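3-methyladenine dna-glycosylase (Archaeoglobus fulgidus, PDB 2JHN) belongs to the HhH-GPD superfamily of base excision DNA repair proteins and joins that helical region to a TATA-box binding protein-like domain. Local coordinates at residues I188-K193 / T213-I218; W2-K7 / I58-N63; N234-D239 / E268-F273; A141-R146 / G160-E165. The protein carries 1 engineered substitution. All blocks are in the same frame, centred on the assembly; numbering follows the deposited sequence.

Contact 1: I188-K193 / T213-I218; sequences IVEIAK and TSFKGI. With NA (sodium ion), chain E.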
# COMPACT_ATOMS: atom_id res chain seq x y z
N ILE A 188 -7.72 -11.96 -11.58
CA ILE A 188 -6.28 -11.85 -11.34
C ILE A 188 -5.49 -12.52 -12.48
O ILE A 188 -4.54 -11.95 -13.00
CB ILE A 188 -5.90 -12.37 -9.92
CG1 ILE A 188 -6.49 -11.41 -8.87
CG2 ILE A 188 -4.35 -12.52 -9.80
CD1 ILE A 188 -6.40 -11.88 -7.44
N VAL A 189 -5.92 -13.71 -12.89
CA VAL A 189 -5.27 -14.36 -14.03
C VAL A 189 -5.38 -13.47 -15.29
O VAL A 189 -4.40 -13.27 -16.01
CB VAL A 189 -5.82 -15.80 -14.24
CG1 VAL A 189 -5.33 -16.38 -15.58
CG2 VAL A 189 -5.39 -16.70 -13.08
N GLU A 190 -6.55 -12.88 -15.50
CA GLU A 190 -6.78 -11.95 -16.61
C GLU A 190 -5.76 -10.78 -16.62
O GLU A 190 -5.12 -10.48 -17.63
CB GLU A 190 -8.22 -11.42 -16.54
CG GLU A 190 -8.73 -10.80 -17.83
CD GLU A 190 -10.18 -10.25 -17.73
OE1 GLU A 190 -10.99 -10.73 -16.90
OE2 GLU A 190 -10.50 -9.35 -18.54
N ILE A 191 -5.60 -10.15 -15.46
CA ILE A 191 -4.65 -9.07 -15.29
C ILE A 191 -3.21 -9.55 -15.53
O ILE A 191 -2.40 -8.84 -16.15
CB ILE A 191 -4.82 -8.41 -13.89
CG1 ILE A 191 -6.23 -7.76 -13.73
CG2 ILE A 191 -3.66 -7.45 -13.59
CD1 ILE A 191 -6.44 -6.51 -14.56
N ALA A 192 -2.90 -10.77 -15.08
CA ALA A 192 -1.54 -11.34 -15.26
C ALA A 192 -1.08 -11.46 -16.74
O ALA A 192 0.12 -11.40 -17.05
CB ALA A 192 -1.44 -12.71 -14.54
N LYS A 193 -2.05 -11.63 -17.63
CA LYS A 193 -1.77 -11.66 -19.09
C LYS A 193 -1.34 -10.32 -19.71
O LYS A 193 -0.84 -10.28 -20.84
CB LYS A 193 -3.01 -12.19 -19.82
CG LYS A 193 -3.30 -13.65 -19.54
CD LYS A 193 -4.60 -14.11 -20.19
CE LYS A 193 -4.92 -15.54 -19.81
NZ LYS A 193 -6.18 -15.98 -20.46
N THR A 213 -11.06 0.18 -15.17
CA THR A 213 -12.49 -0.09 -15.14
C THR A 213 -12.95 -0.81 -16.41
O THR A 213 -14.07 -1.33 -16.43
CB THR A 213 -13.35 1.18 -14.91
OG1 THR A 213 -13.03 2.17 -15.90
CG2 THR A 213 -13.13 1.75 -13.51
N SER A 214 -12.10 -0.86 -17.42
CA SER A 214 -12.37 -1.63 -18.65
C SER A 214 -12.40 -3.16 -18.41
O SER A 214 -12.91 -3.92 -19.25
CB SER A 214 -11.39 -1.24 -19.78
OG SER A 214 -10.19 -1.99 -19.71
N PHE A 215 -11.84 -3.61 -17.29
CA PHE A 215 -11.95 -5.02 -16.91
C PHE A 215 -13.28 -5.28 -16.20
O PHE A 215 -13.68 -4.52 -15.32
CB PHE A 215 -10.77 -5.42 -16.02
CG PHE A 215 -9.44 -5.39 -16.73
CD1 PHE A 215 -8.93 -6.55 -17.33
CD2 PHE A 215 -8.71 -4.21 -16.82
CE1 PHE A 215 -7.70 -6.51 -18.00
CE2 PHE A 215 -7.46 -4.18 -17.48
CZ PHE A 215 -6.97 -5.32 -18.07
N LYS A 216 -13.99 -6.35 -16.59
CA LYS A 216 -15.24 -6.68 -15.91
C LYS A 216 -14.95 -7.20 -14.50
O LYS A 216 -14.29 -8.23 -14.32
CB LYS A 216 -16.07 -7.67 -16.73
CG LYS A 216 -15.43 -9.04 -16.86
CD LYS A 216 -16.05 -9.91 -17.98
CE LYS A 216 -15.28 -11.21 -18.14
NZ LYS A 216 -13.96 -11.00 -18.80
N GLY A 217 -15.42 -6.45 -13.51
CA GLY A 217 -15.23 -6.84 -12.12
C GLY A 217 -14.37 -5.82 -11.39
O GLY A 217 -14.19 -5.90 -10.16
N ILE A 218 -13.83 -4.88 -12.15
CA ILE A 218 -13.15 -3.70 -11.57
C ILE A 218 -14.06 -2.49 -11.78
O ILE A 218 -14.23 -2.04 -12.91
CB ILE A 218 -11.77 -3.45 -12.18
CG1 ILE A 218 -10.86 -4.68 -11.98
CG2 ILE A 218 -11.16 -2.18 -11.55
CD1 ILE A 218 -9.40 -4.50 -12.41
NA NA E . -15.28 -2.70 -15.01
O HOH W 1 -16.94 -4.12 -13.89
O HOH W 2 -17.01 -0.87 -14.78
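Lys216 NZ is shared by two anionic groups. It forms a salt bridge to Glu190 OE1 at 3.5 Å and another to a sulfonate oxygen of a bound MES molecule. The two side chains cross at about a right angle. Glu190 reaches over from helix 182-192 with an extended chain, and the last torsion of Lys216 (chi4 -74°) swings NZ round to meet it. The other carboxylate oxygen, Glu190 OE2, sits at the edge of the Phe215 ring, 3.4 Å from CD1 of Phe215. The carboxylate and ring planes are 57° apart.

The rest of the contact is apolar. Ile191 CD1 stands over the centre of the Phe215 ring, 3.5 Å above its plane, in a CH-pi contact. The six ring carbons are at similar distances from that methyl. Ile191 CD1 also meets Ile218 CD1 at 4.2 Å. Leu187 of the same helix covers Phe215 and Ile218, and Tyr211 meets Phe215 edge-to-face.

The loop makes a type II turn from Phe215 to Ile218, with Gly217 at positive phi. Three carbonyls of the loop bind a sodium ion: Thr213 O at 2.3 Å, and Phe215 O and Ile218 O, both at 2.5 Å. Two waters, each at 2.5 Å, also bind it, and one accepts a hydrogen bond from Gly217 N. This is the hairpin of a helix-hairpin-helix motif. Phe215 and Ile218 do both jobs: their carbonyl oxygens bind sodium and their side chains pack on helix 182-192. The nearby ammonium and sulfonate may both influence the carboxylate of Glu190.

Contact 2: W2-K7 / I58-N63; sequences WRIELK and IVVEGN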
# COMPACT_ATOMS: atom_id res chain seq x y z
N TRP A 2 23.78 0.18 3.21
CA TRP A 2 23.59 1.47 2.58
C TRP A 2 22.72 2.26 3.55
O TRP A 2 22.05 1.68 4.41
CB TRP A 2 22.89 1.32 1.23
CG TRP A 2 23.65 0.47 0.20
CD1 TRP A 2 24.50 0.93 -0.78
CD2 TRP A 2 23.60 -0.95 0.05
NE1 TRP A 2 24.98 -0.13 -1.52
CE2 TRP A 2 24.44 -1.29 -1.03
CE3 TRP A 2 22.93 -1.97 0.73
CZ2 TRP A 2 24.64 -2.63 -1.45
CZ3 TRP A 2 23.12 -3.31 0.32
CH2 TRP A 2 23.97 -3.62 -0.76
N ARG A 3 22.72 3.58 3.38
CA ARG A 3 21.99 4.49 4.25
C ARG A 3 21.14 5.46 3.44
O ARG A 3 21.61 6.00 2.43
CB ARG A 3 22.95 5.29 5.14
CG ARG A 3 23.64 4.44 6.21
CD ARG A 3 24.59 5.27 7.10
NE ARG A 3 24.89 4.54 8.33
CZ ARG A 3 25.84 3.59 8.45
NH1 ARG A 3 26.60 3.27 7.41
NH2 ARG A 3 26.01 2.97 9.60
N ILE A 4 19.89 5.63 3.87
CA ILE A 4 19.00 6.64 3.31
C ILE A 4 18.91 7.79 4.30
O ILE A 4 18.33 7.64 5.37
CB ILE A 4 17.56 6.07 3.08
CG1 ILE A 4 17.56 4.90 2.09
CG2 ILE A 4 16.61 7.20 2.59
CD1 ILE A 4 16.19 4.24 1.94
N GLU A 5 19.46 8.94 3.92
CA GLU A 5 19.48 10.12 4.81
C GLU A 5 18.32 11.05 4.52
O GLU A 5 18.13 11.47 3.39
CB GLU A 5 20.81 10.87 4.67
CG GLU A 5 22.04 10.02 4.95
CD GLU A 5 22.17 9.60 6.41
OE1 GLU A 5 21.42 10.08 7.30
OE2 GLU A 5 23.07 8.76 6.66
N LEU A 6 17.54 11.35 5.55
CA LEU A 6 16.30 12.13 5.43
C LEU A 6 16.53 13.56 5.90
O LEU A 6 17.36 13.79 6.79
CB LEU A 6 15.20 11.51 6.29
CG LEU A 6 14.98 9.99 6.21
CD1 LEU A 6 13.87 9.56 7.15
CD2 LEU A 6 14.71 9.56 4.79
N LYS A 7 15.76 14.51 5.35
CA LYS A 7 15.81 15.90 5.84
C LYS A 7 15.03 16.09 7.14
O LYS A 7 15.39 16.91 7.98
CB LYS A 7 15.37 16.91 4.76
CG LYS A 7 15.78 18.35 5.06
CD LYS A 7 15.14 19.35 4.11
CE LYS A 7 15.38 20.77 4.58
NZ LYS A 7 14.59 21.77 3.79
N ILE A 58 17.76 5.77 7.63
CA ILE A 58 17.29 4.40 7.47
C ILE A 58 18.42 3.58 6.83
O ILE A 58 18.91 3.91 5.76
CB ILE A 58 15.98 4.32 6.58
CG1 ILE A 58 14.86 5.22 7.14
CG2 ILE A 58 15.52 2.86 6.38
CD1 ILE A 58 14.46 4.99 8.62
N VAL A 59 18.82 2.53 7.53
CA VAL A 59 19.78 1.58 6.98
C VAL A 59 19.06 0.55 6.10
O VAL A 59 17.99 0.05 6.47
CB VAL A 59 20.55 0.88 8.11
CG1 VAL A 59 21.52 -0.21 7.55
CG2 VAL A 59 21.29 1.93 8.93
N VAL A 60 19.67 0.27 4.95
CA VAL A 60 19.25 -0.83 4.06
C VAL A 60 20.36 -1.88 3.93
O VAL A 60 21.54 -1.55 3.73
CB VAL A 60 18.84 -0.32 2.65
CG1 VAL A 60 18.27 -1.48 1.81
CG2 VAL A 60 17.79 0.82 2.75
N GLU A 61 19.98 -3.14 4.06
CA GLU A 61 20.86 -4.26 3.75
C GLU A 61 20.17 -5.18 2.75
O GLU A 61 18.93 -5.26 2.70
CB GLU A 61 21.19 -5.04 5.02
CG GLU A 61 21.92 -4.24 6.09
CD GLU A 61 22.31 -5.10 7.29
OE1 GLU A 61 22.96 -6.15 7.09
OE2 GLU A 61 21.96 -4.74 8.43
N GLY A 62 20.97 -5.89 1.95
CA GLY A 62 20.42 -6.80 0.96
C GLY A 62 21.51 -7.38 0.09
O GLY A 62 22.68 -7.00 0.23
N ASN A 63 21.13 -8.27 -0.82
CA ASN A 63 22.11 -8.98 -1.64
C ASN A 63 22.16 -8.54 -3.10
O ASN A 63 22.73 -9.24 -3.95
CB ASN A 63 21.93 -10.50 -1.52
CG ASN A 63 20.65 -10.99 -2.14
OD1 ASN A 63 19.80 -10.19 -2.58
ND2 ASN A 63 20.49 -12.32 -2.20
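Trp2 turns the edge of its indole to the backbone of the strand beside it. Its CE3 lies 3.3 Å from Val60 O, and its CZ3 comes 3.7 Å from Gly62 O. Gly62 N is in the plane of the ring at that edge. The torsion that places CG (chi1 -61°) sets it beside the Trp2 backbone N, which is bonded to Val60. Beyond the two strands, the indole stacks with Trp69 and Phe64, and a mercury ion is bound about 4 Å from the side chain.

The strands run antiparallel. Trp2 and Val60 form a hydrogen-bonded pair: Trp2 N gives to Val60 O at 2.9 Å, and Val60 N gives to Trp2 O at 2.8 Å. Ile4 and Ile58 form the next such pair, with Ile4 N to Ile58 O at 2.7 Å and Ile58 N to Ile4 O at 3.0 Å. Arg3 and Val59 make the non-hydrogen-bonded pair between them.

Trp2, Ile4, Ile58 and Val60 share one face of the sheet. There Ile4 CD1 touches Val60 CG2 at 3.9 Å, a diagonal contact between neighbouring pairs. The side chains of Ile4 and Ile58 are closest at their CB atoms. Helix 69-80 covers this face, with Trp69 against both Ile4 and Val60. Arg3 and Val59 point to the other face, where Arg3 NE forms a salt bridge with Glu53.

Strand 2-5 is an outermost strand of a five-stranded antiparallel sheet, next to strand 57-62. A sheet of this kind, with a helix packed on one face, fits the TATA-box binding protein-like domain assigned to this part of the chain.

Contact 3: N234-D239 / E268-F273; sequences NVFPAD and ERFGRF. With GOL (glycerol), chain I.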
# COMPACT_ATOMS: atom_id res chain seq x y z
N ASN A 234 -3.21 11.26 -6.95
CA ASN A 234 -4.07 11.96 -6.03
C ASN A 234 -5.55 11.79 -6.41
O ASN A 234 -6.24 12.75 -6.82
CB ASN A 234 -3.68 13.43 -5.95
CG ASN A 234 -4.32 14.15 -4.78
OD1 ASN A 234 -4.53 13.54 -3.72
ND2 ASN A 234 -4.65 15.42 -4.95
N VAL A 235 -6.03 10.56 -6.29
CA VAL A 235 -7.40 10.21 -6.59
C VAL A 235 -7.98 9.71 -5.27
O VAL A 235 -7.38 8.87 -4.59
CB VAL A 235 -7.45 9.13 -7.70
CG1 VAL A 235 -8.84 8.60 -7.91
CG2 VAL A 235 -6.90 9.73 -9.02
N PHE A 236 -9.10 10.26 -4.86
CA PHE A 236 -9.54 9.99 -3.49
C PHE A 236 -10.70 9.01 -3.53
O PHE A 236 -11.77 9.35 -4.05
CB PHE A 236 -9.91 11.30 -2.77
CG PHE A 236 -10.12 11.13 -1.28
CD1 PHE A 236 -9.02 11.06 -0.41
CD2 PHE A 236 -11.41 11.05 -0.76
CE1 PHE A 236 -9.22 10.90 0.99
CE2 PHE A 236 -11.64 10.89 0.61
CZ PHE A 236 -10.53 10.82 1.49
N PRO A 237 -10.49 7.78 -2.99
CA PRO A 237 -11.49 6.69 -3.09
C PRO A 237 -12.64 6.80 -2.08
O PRO A 237 -12.69 6.08 -1.07
CB PRO A 237 -10.65 5.43 -2.85
CG PRO A 237 -9.57 5.90 -1.90
CD PRO A 237 -9.28 7.36 -2.24
N ALA A 238 -13.59 7.66 -2.40
CA ALA A 238 -14.65 8.05 -1.47
C ALA A 238 -15.69 6.96 -1.19
O ALA A 238 -16.39 7.00 -0.16
CB ALA A 238 -15.31 9.35 -1.98
N ASP A 239 -15.82 5.98 -2.10
CA ASP A 239 -16.71 4.84 -1.87
C ASP A 239 -16.19 3.88 -0.80
O ASP A 239 -16.93 3.05 -0.29
CB ASP A 239 -17.02 4.06 -3.17
CG ASP A 239 -17.70 4.92 -4.20
OD1 ASP A 239 -18.90 5.25 -3.99
OD2 ASP A 239 -17.05 5.28 -5.21
N GLU A 268 -12.68 20.13 -0.93
CA GLU A 268 -12.62 21.39 -0.18
C GLU A 268 -11.46 21.47 0.82
O GLU A 268 -10.85 22.54 0.98
CB GLU A 268 -13.97 21.66 0.53
CG GLU A 268 -15.16 21.85 -0.44
CD GLU A 268 -16.53 21.92 0.26
OE1 GLU A 268 -16.70 21.34 1.35
OE2 GLU A 268 -17.45 22.55 -0.31
N ARG A 269 -11.14 20.36 1.48
CA ARG A 269 -10.21 20.37 2.60
C ARG A 269 -8.87 19.65 2.39
O ARG A 269 -7.90 19.95 3.11
CB ARG A 269 -10.91 19.78 3.84
CG ARG A 269 -12.08 20.65 4.30
CD ARG A 269 -12.69 20.14 5.56
NE ARG A 269 -13.71 21.05 6.11
CZ ARG A 269 -13.52 21.95 7.08
NH1 ARG A 269 -12.34 22.11 7.67
NH2 ARG A 269 -14.54 22.70 7.47
N PHE A 270 -8.83 18.70 1.45
CA PHE A 270 -7.62 17.85 1.33
C PHE A 270 -6.70 18.26 0.18
O PHE A 270 -5.47 18.12 0.28
CB PHE A 270 -7.95 16.35 1.25
CG PHE A 270 -8.81 15.82 2.38
CD1 PHE A 270 -9.00 16.51 3.59
CD2 PHE A 270 -9.42 14.58 2.23
CE1 PHE A 270 -9.82 15.97 4.60
CE2 PHE A 270 -10.24 14.03 3.23
CZ PHE A 270 -10.43 14.73 4.43
N GLY A 271 -7.30 18.77 -0.90
CA GLY A 271 -6.56 19.30 -2.05
C GLY A 271 -5.44 18.40 -2.52
O GLY A 271 -5.64 17.18 -2.66
N ARG A 272 -4.26 18.98 -2.74
CA ARG A 272 -3.13 18.25 -3.35
C ARG A 272 -2.60 17.14 -2.43
O ARG A 272 -1.80 16.30 -2.83
CB ARG A 272 -2.01 19.21 -3.75
CG ARG A 272 -1.29 19.93 -2.61
CD ARG A 272 -0.76 21.30 -3.11
NE ARG A 272 -0.00 22.04 -2.11
CZ ARG A 272 -0.53 22.88 -1.22
NH1 ARG A 272 -1.84 23.11 -1.17
NH2 ARG A 272 0.28 23.50 -0.36
N PHE A 273 -3.02 17.19 -1.17
CA PHE A 273 -2.55 16.24 -0.15
C PHE A 273 -3.55 15.13 0.18
O PHE A 273 -3.36 14.39 1.15
CB PHE A 273 -2.14 17.00 1.13
CG PHE A 273 -0.89 17.80 0.96
CD1 PHE A 273 0.34 17.18 0.72
CD2 PHE A 273 -0.95 19.20 1.02
CE1 PHE A 273 1.50 17.94 0.54
CE2 PHE A 273 0.21 19.96 0.84
CZ PHE A 273 1.42 19.35 0.61
C1 GOL I . -8.72 14.04 -5.58
O1 GOL I . -9.64 12.98 -5.77
C2 GOL I . -8.98 14.80 -4.29
O2 GOL I . -10.28 14.57 -3.80
C3 GOL I . -8.79 16.30 -4.52
O3 GOL I . -8.28 16.89 -3.35
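Asn234 ND2 gives a hydrogen bond to Gly271 O at 3.1 Å, nearly straight at 169°. The acceptor lies close to the plane of the Asn234 amide. The same carbonyl, Gly271 O, also accepts a hydrogen bond from O3 of a bound glycerol at 2.7 Å, so two donors share it. At its other end the glycerol O1 takes a bond from Phe236 N at 2.9 Å. The glycerol, probably from the crystallisation liquor, therefore bridges the two segments.

The apolar half of the contact is an offset edge-to-face pair. The edge of Phe270 points toward the face of Phe236, with the ring centroids 5.5 Å apart and the planes at 65°. The closest atoms are Phe236 CZ and Phe270 CE2, at 3.7 Å. Phe236 CG is anti to the backbone N (chi1 -169°), which starts the ring toward Phe270.

A second shell fixes these groups. Asn234 OD1 accepts a hydrogen bond from Arg275 N, so both ends of the amide are used and its rotation is settled. Gly271 has positive phi and ends the helical run. Phe273 N bonds back to Phe270 O at 3.0 Å, which closes a turn from Phe270 to Phe273; Phe273 is the N-cap of the next helix. Pro237 centres an inverse gamma turn, just after Phe236.

Around the rings, Phe236 packs on Val262 and Ala266 of helix 259-270, on Val243 of helix 241-251 and on Leu281 of helix 274-287. Phe270 packs on Tyr251 and Ile277. The loop 234-239 lies among helices 220-229, 241-251, 259-270 and 274-287.

Contact 4: A141-R146 / G160-E165; sequences AKIVGR and GFPTQE. With MBO (mercuribenzoic acid), chain C.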
# COMPACT_ATOMS: atom_id res chain seq x y z
N ALA A 141 -1.01 -13.76 2.02
CA ALA A 141 0.03 -14.62 2.61
C ALA A 141 -0.02 -16.07 2.07
O ALA A 141 1.02 -16.67 1.84
CB ALA A 141 -0.03 -14.57 4.12
N LYS A 142 -1.22 -16.60 1.83
CA LYS A 142 -1.37 -17.94 1.25
C LYS A 142 -0.76 -17.96 -0.15
O LYS A 142 0.03 -18.84 -0.50
CB LYS A 142 -2.85 -18.33 1.17
CG LYS A 142 -3.56 -18.43 2.51
CD LYS A 142 -3.68 -19.90 2.90
CE LYS A 142 -4.48 -20.07 4.16
NZ LYS A 142 -3.95 -21.24 4.90
N ILE A 143 -1.10 -16.96 -0.94
CA ILE A 143 -0.62 -16.88 -2.32
C ILE A 143 0.90 -16.65 -2.41
O ILE A 143 1.59 -17.19 -3.29
CB ILE A 143 -1.43 -15.82 -3.08
CG1 ILE A 143 -2.90 -16.28 -3.21
CG2 ILE A 143 -0.84 -15.55 -4.45
CD1 ILE A 143 -3.08 -17.42 -4.14
N VAL A 144 1.43 -15.82 -1.50
CA VAL A 144 2.86 -15.55 -1.44
C VAL A 144 3.59 -16.84 -1.04
O VAL A 144 4.65 -17.15 -1.58
CB VAL A 144 3.14 -14.42 -0.40
CG1 VAL A 144 4.64 -14.30 -0.04
CG2 VAL A 144 2.60 -13.13 -0.97
N GLY A 145 3.02 -17.56 -0.09
CA GLY A 145 3.68 -18.76 0.45
C GLY A 145 3.86 -19.79 -0.66
O GLY A 145 4.94 -20.39 -0.82
N ARG A 146 2.83 -19.96 -1.47
CA ARG A 146 2.86 -21.02 -2.48
C ARG A 146 3.46 -20.61 -3.82
O ARG A 146 4.11 -21.42 -4.51
CB ARG A 146 1.47 -21.61 -2.66
CG ARG A 146 1.45 -22.80 -3.65
CD ARG A 146 0.18 -23.60 -3.47
NE ARG A 146 0.20 -24.27 -2.18
CZ ARG A 146 -0.88 -24.77 -1.57
NH1 ARG A 146 -2.08 -24.72 -2.16
NH2 ARG A 146 -0.74 -25.36 -0.39
N GLY A 160 8.56 -12.62 -1.63
CA GLY A 160 8.09 -11.66 -2.65
C GLY A 160 6.66 -11.95 -3.11
O GLY A 160 6.18 -13.08 -3.00
N PHE A 161 5.96 -10.93 -3.63
CA PHE A 161 4.66 -11.18 -4.22
C PHE A 161 4.85 -11.94 -5.56
O PHE A 161 5.77 -11.65 -6.29
CB PHE A 161 3.88 -9.87 -4.47
CG PHE A 161 2.41 -10.10 -4.70
CD1 PHE A 161 1.55 -10.32 -3.62
CD2 PHE A 161 1.89 -10.16 -6.00
CE1 PHE A 161 0.21 -10.58 -3.83
CE2 PHE A 161 0.54 -10.43 -6.22
CZ PHE A 161 -0.30 -10.63 -5.14
N PRO A 162 3.98 -12.91 -5.86
CA PRO A 162 4.06 -13.67 -7.13
C PRO A 162 4.19 -12.78 -8.37
O PRO A 162 3.49 -11.76 -8.47
CB PRO A 162 2.74 -14.44 -7.16
CG PRO A 162 2.44 -14.67 -5.69
CD PRO A 162 2.87 -13.38 -5.01
N THR A 163 5.09 -13.16 -9.29
CA THR A 163 5.26 -12.49 -10.58
C THR A 163 4.03 -12.79 -11.43
O THR A 163 3.29 -13.72 -11.11
CB THR A 163 6.51 -13.00 -11.35
OG1 THR A 163 6.39 -14.41 -11.56
CG2 THR A 163 7.82 -12.68 -10.59
N GLN A 164 3.81 -12.02 -12.50
CA GLN A 164 2.69 -12.33 -13.41
C GLN A 164 2.81 -13.75 -13.96
O GLN A 164 1.83 -14.48 -14.02
CB GLN A 164 2.59 -11.29 -14.54
CG GLN A 164 2.33 -9.87 -14.01
CD GLN A 164 2.27 -8.85 -15.11
OE1 GLN A 164 2.85 -7.77 -15.00
NE2 GLN A 164 1.55 -9.18 -16.20
N GLU A 165 4.04 -14.15 -14.28
CA GLU A 165 4.36 -15.52 -14.75
C GLU A 165 3.96 -16.63 -13.79
O GLU A 165 3.39 -17.64 -14.22
CB GLU A 165 5.86 -15.61 -15.06
CG GLU A 165 6.27 -14.82 -16.29
CD GLU A 165 6.76 -13.39 -15.99
OE1 GLU A 165 6.53 -12.84 -14.87
OE2 GLU A 165 7.40 -12.80 -16.89
HG MBO C . -1.89 -21.39 -0.77
CE1 MBO C . -0.96 -22.08 1.19
CE2 MBO C . -1.70 -22.91 2.03
CE3 MBO C . -1.11 -23.33 3.21
CE4 MBO C . 0.17 -22.90 3.55
CE5 MBO C . 0.90 -22.08 2.70
CE6 MBO C . 0.33 -21.66 1.50
CZ MBO C . 0.78 -23.35 4.85
OZ1 MBO C . 1.97 -23.09 5.08
OZ2 MBO C . 0.07 -23.96 5.67
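Ile143 and Val144 of helix 133-147 pack on Gly160, Phe161 and Pro162, the turn that leads from strand 156-159 of a small beta hairpin into helix 164-177. The hairpin connects the two helices, and this contact brings its far end back onto the first of them.

Pro162 packs on both residues. Its CG sits 3.6 Å from Ile143 CG2 and equally near Ile143 O, and the two side chains cross at about a right angle. Ile143 CG2 is anti to the backbone N, with CG1 on the other branch (chi1 -66°). Val144 divides its methyls. CG1 of Val144 lies 3.6 Å from Gly160 O, while CG2 of Val144 touches Phe161 CD1 at 4.0 Å and Pro162 CD at 4.1 Å. Pro162 CD also lies over one face of the Phe161 ring, offset toward its rim. Thr163 then takes the N-cap position of helix 164-177, its OG1 bonded to Ala166 N.

Another side of the same helix turn holds mercuribenzoic acid. The mercury is 3.2 Å from Lys142 O and stands 3.5 Å above the plane of the Arg146 guanidinium, offset toward its rim. Arg146 NH2 is 3.6 Å from CE2 of the benzoate ring. Cys178 completes the pocket, and Ile143 packs on it.

The interface between the two segments is therefore wholly apolar in its side chains; across it, Ile143 O and Gly160 O meet carbon. The polar and charged groups of the helix turn lie on the ligand side, where Lys142 and Arg146 meet the ring and the mercury rather than the carboxylate.

In the fold
Contacts 1, 3 and 4 all belong to the HhH-GPD region, while contact 2 lies in the TATA-box binding protein-like region. Contacts 1 and 4 are direct neighbours, with centres about 18 Å apart. They touch where Gln164 NE2 meets Ala192 O at 2.8 Å, a probable hydrogen bond between the consecutive helices 164-177 and 182-192. One holds a sodium site and the other part of the mercuribenzoic acid pocket. Contact 3 is more remote, its centre about 25 Å from that of contact 1 and about 31 Å from that of contact 4. Contact 2 comes nearest to contact 4, with about 12 Å between closest atoms, and lies across the chain's centre from contact 1.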